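Local coordinates for N-acylhomoserine lactone dependent regulatory protein (Burkholderia cenocepacia, PDB 5L10), which probably regulates transcription in response to N-acylhomoserine lactone signals as a LuxR-family DNA-binding protein, this chain being its autoinducer-binding part, at residues M114-S119 and T138-A143; I82-V85 and P91-W94; L6-D11 and A30-A35. All blocks are in the same frame, centred on the assembly; numbering follows the deposited sequence.

Contact 1 of 3, residues M114-S119 and T138-A143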
# COMPACT_ATOMS: atom_id res chain seq x y z
N MSE A 114 -8.14 -19.98 11.77
CA MSE A 114 -7.30 -18.79 11.71
C MSE A 114 -5.90 -19.12 12.20
O MSE A 114 -5.49 -18.68 13.27
CB MSE A 114 -7.89 -17.67 12.57
CG MSE A 114 -9.29 -17.21 12.17
SE MSE A 114 -9.36 -16.16 10.53
CE MSE A 114 -10.12 -17.51 9.44
N ARG A 115 -5.15 -19.90 11.41
CA ARG A 115 -3.92 -20.52 11.90
C ARG A 115 -2.64 -19.89 11.35
O ARG A 115 -1.74 -19.56 12.12
CB ARG A 115 -3.95 -22.02 11.59
CG ARG A 115 -5.07 -22.74 12.32
CD ARG A 115 -5.12 -24.23 12.01
NE ARG A 115 -6.14 -24.87 12.83
CZ ARG A 115 -6.36 -26.18 12.87
NH1 ARG A 115 -5.64 -27.01 12.13
NH2 ARG A 115 -7.31 -26.66 13.66
N TYR A 116 -2.52 -19.74 10.03
CA TYR A 116 -1.29 -19.26 9.41
C TYR A 116 -1.62 -18.03 8.58
O TYR A 116 -2.21 -18.14 7.50
CB TYR A 116 -0.65 -20.36 8.58
CG TYR A 116 -0.74 -21.71 9.24
CD1 TYR A 116 -0.02 -21.99 10.39
CD2 TYR A 116 -1.57 -22.69 8.72
CE1 TYR A 116 -0.12 -23.23 11.00
CE2 TYR A 116 -1.67 -23.93 9.33
CZ TYR A 116 -0.94 -24.19 10.46
OH TYR A 116 -1.04 -25.42 11.07
N GLY A 117 -1.23 -16.86 9.08
CA GLY A 117 -1.75 -15.61 8.58
C GLY A 117 -0.69 -14.67 8.06
O GLY A 117 0.48 -14.73 8.47
N TRP A 118 -1.10 -13.79 7.16
CA TRP A 118 -0.30 -12.70 6.63
C TRP A 118 -1.13 -11.43 6.84
O TRP A 118 -2.23 -11.32 6.29
CB TRP A 118 0.03 -12.93 5.15
CG TRP A 118 0.90 -11.90 4.50
CD1 TRP A 118 2.24 -11.99 4.28
CD2 TRP A 118 0.49 -10.64 3.95
NE1 TRP A 118 2.70 -10.86 3.64
CE2 TRP A 118 1.64 -10.02 3.43
CE3 TRP A 118 -0.74 -9.98 3.85
CZ2 TRP A 118 1.60 -8.76 2.81
CZ3 TRP A 118 -0.78 -8.73 3.24
CH2 TRP A 118 0.38 -8.13 2.73
N SER A 119 -0.63 -10.51 7.65
CA SER A 119 -1.39 -9.31 7.99
C SER A 119 -0.58 -8.05 7.70
O SER A 119 0.62 -7.99 8.02
CB SER A 119 -1.81 -9.32 9.46
OG SER A 119 -2.78 -10.32 9.71
N THR A 138 -4.29 -24.74 6.39
CA THR A 138 -3.70 -26.04 6.10
C THR A 138 -2.24 -26.13 6.52
O THR A 138 -1.87 -26.97 7.34
CB THR A 138 -3.83 -26.34 4.60
OG1 THR A 138 -3.48 -25.16 3.85
CG2 THR A 138 -5.26 -26.76 4.26
N THR A 139 -1.39 -25.26 5.95
CA THR A 139 0.05 -25.32 6.13
C THR A 139 0.61 -23.91 6.27
O THR A 139 0.20 -23.00 5.54
CB THR A 139 0.73 -26.01 4.94
OG1 THR A 139 0.12 -27.29 4.73
CG2 THR A 139 2.21 -26.21 5.19
N PRO A 140 1.52 -23.70 7.22
CA PRO A 140 2.27 -22.44 7.25
C PRO A 140 3.21 -22.34 6.06
O PRO A 140 3.74 -23.34 5.57
CB PRO A 140 3.04 -22.51 8.57
CG PRO A 140 3.13 -23.98 8.87
CD PRO A 140 1.87 -24.58 8.35
N LEU A 141 3.41 -21.11 5.58
CA LEU A 141 4.28 -20.90 4.43
C LEU A 141 5.75 -21.03 4.83
O LEU A 141 6.19 -20.44 5.82
CB LEU A 141 4.03 -19.52 3.82
CG LEU A 141 2.70 -19.29 3.10
CD1 LEU A 141 2.46 -17.80 2.88
CD2 LEU A 141 2.69 -20.02 1.78
N ASP A 142 6.50 -21.82 4.06
CA ASP A 142 7.95 -21.80 4.21
C ASP A 142 8.51 -20.51 3.64
O ASP A 142 7.87 -19.82 2.83
CB ASP A 142 8.59 -23.01 3.53
CG ASP A 142 8.21 -23.13 2.06
OD1 ASP A 142 7.03 -23.39 1.78
OD2 ASP A 142 9.10 -22.98 1.19
N ALA A 143 9.73 -20.18 4.06
CA ALA A 143 10.35 -18.92 3.66
C ALA A 143 10.44 -18.78 2.14
O ALA A 143 10.34 -17.67 1.62
CB ALA A 143 11.73 -18.79 4.29

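Contact 2 of 3, residues I82-V85 and P91-W94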
# COMPACT_ATOMS: atom_id res chain seq x y z
N ILE A 82 -3.09 -6.71 15.64
CA ILE A 82 -3.27 -5.27 15.48
C ILE A 82 -2.12 -4.51 16.12
O ILE A 82 -1.57 -3.57 15.53
CB ILE A 82 -4.62 -4.83 16.07
CG1 ILE A 82 -5.78 -5.55 15.38
CG2 ILE A 82 -4.79 -3.32 15.94
CD1 ILE A 82 -5.91 -5.25 13.92
N LYS A 83 -1.72 -4.92 17.32
CA LYS A 83 -0.61 -4.25 18.01
C LYS A 83 0.68 -4.34 17.21
O LYS A 83 1.51 -3.43 17.28
CB LYS A 83 -0.41 -4.85 19.40
CG LYS A 83 -1.67 -4.91 20.27
CD LYS A 83 -2.28 -3.53 20.49
CE LYS A 83 -3.50 -3.61 21.41
NZ LYS A 83 -3.17 -4.19 22.75
N ARG A 84 0.86 -5.41 16.44
CA ARG A 84 2.08 -5.60 15.68
C ARG A 84 2.06 -4.86 14.35
O ARG A 84 3.08 -4.30 13.94
CB ARG A 84 2.34 -7.10 15.45
CG ARG A 84 2.74 -7.83 16.73
CD ARG A 84 3.12 -9.28 16.46
NE ARG A 84 4.26 -9.38 15.55
CZ ARG A 84 4.68 -10.53 15.03
NH1 ARG A 84 4.05 -11.66 15.33
NH2 ARG A 84 5.72 -10.54 14.20
N VAL A 85 0.92 -4.83 13.66
CA VAL A 85 0.86 -4.10 12.39
C VAL A 85 0.69 -2.60 12.59
O VAL A 85 1.04 -1.82 11.69
CB VAL A 85 -0.28 -4.62 11.49
CG1 VAL A 85 -0.17 -6.13 11.32
CG2 VAL A 85 -1.63 -4.24 12.05
N PRO A 91 4.71 -6.13 6.62
CA PRO A 91 3.70 -7.16 6.88
C PRO A 91 4.12 -8.09 8.01
O PRO A 91 5.31 -8.29 8.26
CB PRO A 91 3.60 -7.91 5.55
CG PRO A 91 4.17 -6.99 4.53
CD PRO A 91 5.24 -6.22 5.25
N VAL A 92 3.13 -8.66 8.67
CA VAL A 92 3.33 -9.56 9.81
C VAL A 92 2.86 -10.95 9.42
O VAL A 92 1.68 -11.15 9.10
CB VAL A 92 2.58 -9.06 11.06
CG1 VAL A 92 2.64 -10.10 12.16
CG2 VAL A 92 3.17 -7.75 11.53
N VAL A 93 3.77 -11.92 9.46
CA VAL A 93 3.45 -13.33 9.27
C VAL A 93 3.34 -13.97 10.64
O VAL A 93 4.24 -13.83 11.48
CB VAL A 93 4.51 -14.03 8.41
CG1 VAL A 93 4.14 -15.49 8.19
CG2 VAL A 93 4.69 -13.31 7.09
N TRP A 94 2.25 -14.69 10.89
CA TRP A 94 2.02 -15.26 12.20
C TRP A 94 1.46 -16.67 12.09
O TRP A 94 0.91 -17.07 11.06
CB TRP A 94 1.08 -14.38 13.04
CG TRP A 94 -0.16 -13.94 12.33
CD1 TRP A 94 -0.37 -12.76 11.68
CD2 TRP A 94 -1.39 -14.68 12.21
NE1 TRP A 94 -1.64 -12.71 11.17
CE2 TRP A 94 -2.29 -13.88 11.48
CE3 TRP A 94 -1.81 -15.93 12.65
CZ2 TRP A 94 -3.58 -14.30 11.18
CZ3 TRP A 94 -3.09 -16.35 12.36
CH2 TRP A 94 -3.96 -15.53 11.62

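Contact 3 of 3, residues L6-D11 and A30-A35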
# COMPACT_ATOMS: atom_id res chain seq x y z
N LEU A 6 0.37 -13.30 -11.60
CA LEU A 6 0.21 -11.94 -12.10
C LEU A 6 -1.12 -11.76 -12.81
O LEU A 6 -1.70 -10.67 -12.77
CB LEU A 6 1.37 -11.59 -13.04
CG LEU A 6 1.35 -10.15 -13.57
CD1 LEU A 6 1.29 -9.15 -12.43
CD2 LEU A 6 2.54 -9.90 -14.46
N THR A 7 -1.62 -12.81 -13.47
CA THR A 7 -2.97 -12.76 -14.03
C THR A 7 -4.01 -12.63 -12.92
O THR A 7 -5.00 -11.91 -13.08
CB THR A 7 -3.22 -14.01 -14.87
OG1 THR A 7 -2.28 -14.06 -15.95
CG2 THR A 7 -4.64 -14.00 -15.44
N ILE A 8 -3.79 -13.31 -11.80
CA ILE A 8 -4.70 -13.22 -10.66
C ILE A 8 -4.88 -11.77 -10.24
O ILE A 8 -6.00 -11.29 -10.02
CB ILE A 8 -4.20 -14.09 -9.49
CG1 ILE A 8 -4.25 -15.58 -9.86
CG2 ILE A 8 -5.00 -13.82 -8.23
CD1 ILE A 8 -3.45 -16.46 -8.94
N LEU A 9 -3.77 -11.04 -10.12
CA LEU A 9 -3.84 -9.65 -9.69
C LEU A 9 -4.37 -8.75 -10.78
O LEU A 9 -5.08 -7.77 -10.49
CB LEU A 9 -2.46 -9.19 -9.22
CG LEU A 9 -1.90 -10.00 -8.07
CD1 LEU A 9 -0.42 -9.71 -7.89
CD2 LEU A 9 -2.66 -9.69 -6.80
N HIS A 10 -4.06 -9.05 -12.05
CA HIS A 10 -4.61 -8.26 -13.14
C HIS A 10 -6.13 -8.29 -13.13
O HIS A 10 -6.79 -7.25 -13.23
CB HIS A 10 -4.06 -8.75 -14.48
CG HIS A 10 -4.44 -7.90 -15.65
ND1 HIS A 10 -3.61 -6.93 -16.18
CD2 HIS A 10 -5.57 -7.87 -16.40
CE1 HIS A 10 -4.22 -6.34 -17.20
NE2 HIS A 10 -5.41 -6.89 -17.35
N ASP A 11 -6.72 -9.49 -12.97
CA ASP A 11 -8.18 -9.57 -12.96
C ASP A 11 -8.77 -8.90 -11.72
O ASP A 11 -9.87 -8.34 -11.78
CB ASP A 11 -8.65 -11.03 -13.02
CG ASP A 11 -8.30 -11.70 -14.34
OD1 ASP A 11 -9.14 -12.46 -14.86
OD2 ASP A 11 -7.18 -11.49 -14.84
N ALA A 30 -10.90 -10.99 -2.12
CA ALA A 30 -11.00 -12.32 -1.53
C ALA A 30 -10.76 -13.40 -2.58
O ALA A 30 -10.12 -14.42 -2.29
CB ALA A 30 -12.36 -12.51 -0.87
N ALA A 31 -11.25 -13.19 -3.81
CA ALA A 31 -11.01 -14.16 -4.87
C ALA A 31 -9.53 -14.24 -5.22
O ALA A 31 -9.00 -15.33 -5.49
CB ALA A 31 -11.84 -13.82 -6.10
N ALA A 32 -8.83 -13.10 -5.22
CA ALA A 32 -7.40 -13.12 -5.50
C ALA A 32 -6.63 -13.81 -4.38
O ALA A 32 -5.74 -14.64 -4.64
CB ALA A 32 -6.88 -11.69 -5.70
N ALA A 33 -6.96 -13.50 -3.12
CA ALA A 33 -6.30 -14.15 -2.00
C ALA A 33 -6.52 -15.66 -2.04
O ALA A 33 -5.60 -16.44 -1.78
CB ALA A 33 -6.80 -13.56 -0.68
N ALA A 34 -7.75 -16.09 -2.36
CA ALA A 34 -8.02 -17.52 -2.48
C ALA A 34 -7.15 -18.16 -3.55
O ALA A 34 -6.59 -19.24 -3.36
CB ALA A 34 -9.50 -17.76 -2.77
N ALA A 35 -7.01 -17.48 -4.70
CA ALA A 35 -6.19 -18.01 -5.78
C ALA A 35 -4.72 -18.10 -5.37
O ALA A 35 -3.98 -18.93 -5.92
CB ALA A 35 -6.34 -17.15 -7.03

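Contact 1 of 3, residues M114-S119 and T138-A143
Y116, the first residue of strand 116-123, and P140, in the loop between strand 129-136 and helix 143-169, have their CA atoms 5.2 Å apart, and no hydrogen bond joins the two backbones at this point. The close pairs across the contact nearly all involve atoms of the tyrosine ring. CG of Y116 is anti to its own carbonyl carbon (chi1 -40°), which sets CG beside the backbone N and the ring alongside the proline, both side chains pointing the same way. CD of P140 sits over one face, 3.5 Å from the centroid of the Y116 ring and only 10° off its normal, the geometry of a CH-pi contact. The pyrrolidine stays over the same face, CB of P140 lying above the CD1 side, 3.6 Å from Y116 CD1. Upstream of the proline, the backbone of T138 and T139 meets the ring obliquely: T139 C lies 3.5 Å from Y116 CD2 and T138 C 3.6 Å from Y116 CE2. On the opposite face CB of R115 stands 3.6 Å above the plane, over its centre, making the ring the middle layer between its own neighbour and the loop. Backbone hydrogen bonds between Y116 and R136 and between R115 and A96 keep this strand end in the sheet, while R136 NE also bonds T139 O. The contact ties the loop before helix 143-169 to the start of strand 116-123 in the autoinducer-binding domain; with no polar bond across it, attachment probably rests on dispersion, with a modest electrostatic share from the CD hydrogens next to the proline nitrogen.

Contact 2 of 3, residues I82-V85 and P91-W94
Three torsions bring R84 onto V92. CG of R84 is anti to its carbonyl carbon (chi1 -70°), and the otherwise extended chain bends at chi3 (60°), turning the guanidinium across the strand residue. On the other side CG1 of V92 is anti to its backbone N (chi1 172°), which leaves its two methyls to serve two different partners. CG1 stands over one face of the R84 guanidinium, 3.5 Å above the plane and over its centre. The approach is centred, for NE, NH1 and NH2 of R84 lie at nearly equal distances from V92 CG1, 3.7 to 3.8 Å. A methyl over the flat face leaves the in-plane N-H groups pointing past it, so this is van der Waals packing and not a polar bond. R84 NH1 makes a long, weak ion pair with E99. The second methyl, CG2, turns to V85, whose CG1 it meets at 3.7 Å, the two valines crossing at about a right angle; R84 CB is also 4.1 Å from V92 CG2. The nearest CA atoms, of V85 and V92, are 6.5 Å apart, and no hydrogen bond joins the two segments; between 82-85 and 91-94 the contact is made by side chains. The arginine half is exposed, whereas V85 and V92 are buried. V85 reaches on to S119 and V131, and W94, from the same strand as V92, packs against T133 and V135. A helix laid on an antiparallel sheet in this way is consistent with the alpha-beta-alpha sandwich of LuxR-type autoinducer-binding domains, in which the signal molecule is held between the sheet and the helices on one of its faces.

Contact 3 of 3, residues L6-D11 and A30-A35
I8 of helix 3-16 does all the close touching here, set against A32 and A35 of helix 22-35. Its CG2 branch lies 3.7 Å from A32 CA and 3.8 Å from A32 CB, so it rests on backbone as much as on the methyl. The longer branch reaches one turn further, CD1 of I8 coming to 3.5 Å from A35 CB. CG1 is anti to the carbonyl carbon (chi1 -67°) and so heads with CD1 for A35, while CG2, anti to the backbone N, lies over A32 and also touches A35 CB. With only alanines in segment 30-35, the backbones come close at one point, A32 CA being 5.8 Å from I8 CA. The two helices run in broadly opposite directions and form an alpha-helical hairpin on the helical layer that also includes helix 143-169: L9 packs on P152, S155 and L156, and A32 on L156. L9 also meets A151 of the second subunit, and H10 meets R148 of that subunit. The solvent side is different. A35 itself is exposed and I8 partly so, and beyond them T7, D11, A31 and A34 lie at the surface, none of them with a side chain within 7 Å of the facing segment.

In the fold
Along the chain the contacts follow in series: contact 3 closes first, then contact 2, then contact 1. Contacts 1 and 2 have centres about 12 Å apart and meet directly, since strands 92-95 and 116-123 are neighbours in the five-stranded antiparallel sheet; S119 O to V92 N and G117 N to W94 O are probable hydrogen bonds between them. Contact 3 stands apart, its centre about 18 Å from that of contact 1 and about 22 Å from that of contact 2, with no touch to either. Contacts 1 and 2 thus join the 138-143 loop and helix 80-87 to adjacent strands, while contact 3 builds the helical packing beside helix 143-169, where the second subunit approaches.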